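Local coordinates for protein activated BY transcription factor SSRB (Salmonella enterica, PDB 2WNW) that belongs to glycosyl hydrolase family 30, with a TIM-barrel domain joined to a beta-sandwich domain, and is encoded by a gene activated by the transcription factor SsrB, at residues M63-K66 with T67-Q70. Numbering follows the deposited sequence.
Sequences MSEK and TKAQ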
# COMPACT_ATOMS: atom_id res chain seq x y z
N MET A 63 42.96 1.16 3.20
CA MET A 63 42.90 -0.27 3.50
C MET A 63 44.14 -1.00 2.98
O MET A 63 44.74 -0.58 1.98
CB MET A 63 41.68 -0.92 2.85
CG MET A 63 40.34 -0.31 3.19
SD MET A 63 39.04 -1.10 2.22
CE MET A 63 37.73 -1.18 3.45
N SER A 64 44.49 -2.10 3.64
CA SER A 64 45.62 -2.90 3.21
C SER A 64 45.18 -3.50 1.88
O SER A 64 43.98 -3.52 1.58
CB SER A 64 45.91 -4.02 4.21
OG SER A 64 44.84 -4.95 4.24
N GLU A 65 46.11 -4.00 1.08
CA GLU A 65 45.73 -4.57 -0.20
C GLU A 65 44.83 -5.79 -0.00
O GLU A 65 43.94 -6.05 -0.82
CB GLU A 65 46.97 -4.95 -1.01
CG GLU A 65 46.84 -4.59 -2.48
CD GLU A 65 46.63 -3.09 -2.70
OE1 GLU A 65 46.30 -2.70 -3.83
OE2 GLU A 65 46.78 -2.31 -1.73
N LYS A 66 45.06 -6.52 1.08
CA LYS A 66 44.26 -7.70 1.39
C LYS A 66 42.81 -7.27 1.66
O LYS A 66 41.87 -7.84 1.11
CB LYS A 66 44.82 -8.40 2.63
CG LYS A 66 44.09 -9.67 3.02
CD LYS A 66 44.76 -10.34 4.22
CE LYS A 66 44.10 -11.66 4.59
NZ LYS A 66 44.80 -12.35 5.72
N THR A 67 42.65 -6.25 2.49
CA THR A 67 41.33 -5.75 2.82
C THR A 67 40.62 -5.15 1.61
O THR A 67 39.41 -5.34 1.44
CB THR A 67 41.40 -4.70 3.95
OG1 THR A 67 41.92 -5.32 5.14
CG2 THR A 67 40.01 -4.15 4.25
N LYS A 68 41.35 -4.44 0.76
CA LYS A 68 40.75 -3.84 -0.43
C LYS A 68 40.08 -4.93 -1.27
O LYS A 68 38.96 -4.76 -1.75
CB LYS A 68 41.81 -3.13 -1.29
CG LYS A 68 42.38 -1.86 -0.70
CD LYS A 68 43.30 -1.16 -1.70
CE LYS A 68 43.89 0.12 -1.13
NZ LYS A 68 44.77 0.82 -2.11
N ALA A 69 40.77 -6.05 -1.43
CA ALA A 69 40.25 -7.17 -2.21
C ALA A 69 38.98 -7.74 -1.58
O ALA A 69 38.00 -8.00 -2.27
CB ALA A 69 41.32 -8.27 -2.32
N GLN A 70 39.02 -7.96 -0.26
CA GLN A 70 37.86 -8.49 0.45
C GLN A 70 36.67 -7.53 0.32
O GLN A 70 35.54 -7.95 0.05
CB GLN A 70 38.19 -8.69 1.93
CG GLN A 70 36.96 -8.85 2.82
CD GLN A 70 37.29 -8.97 4.30
OE1 GLN A 70 38.10 -8.20 4.83
NE2 GLN A 70 36.66 -9.91 4.98
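Met63 lays its side chain along the methyl of Thr67, from CB to CE, with SD 3.8 Å from Thr67 CG2 and the two side chains crossing at about a right angle. Thr67 is turned so that CG2 stands anti to its own backbone N while OG1 (chi1 -62°) lies on the N-terminal side, near Ser64. That one rotation serves both branches: the methyl meets the buried Met63, and the hydroxyl comes within 3.1 Å of Ser64 OG. Both hydroxyls are hydrogen-bonded to the carboxylate of Asp359, Thr67 OG1 to OD1 and Ser64 OG to OD2, so one carboxylate, just ahead of strand 360-363, ties the two hydroxyls at the start of the helix together. Ser64 occupies the N-cap position.

Backbone bonding begins at the cap, where Lys68 N donates to Ser64 O over 2.9 Å with an N-H...O angle of 161°. Ala69 N to Glu65 O and Gln70 N to Lys66 O, each 3.2 Å, continue the i to i+4 pattern. Lys68 runs its extended chain back past the cap: CG packs 3.7 Å from Met63 CB, and CE lies 3.3 Å from Met63 O. Glu65, bent at chi2 (60°), brings OE2 to 3.7 Å from Lys68 NZ, a long salt bridge that probably contributes little more than loose electrostatic attraction.

On the buried side, Met63 and Thr67 both touch Tyr354 and Leu361, joining helix 65-76 to the small sheet containing strands 352-355 and 360-363. The whole is a helix start with a serine at the N-cap position, within the TIM-barrel domain of this family 30 protein.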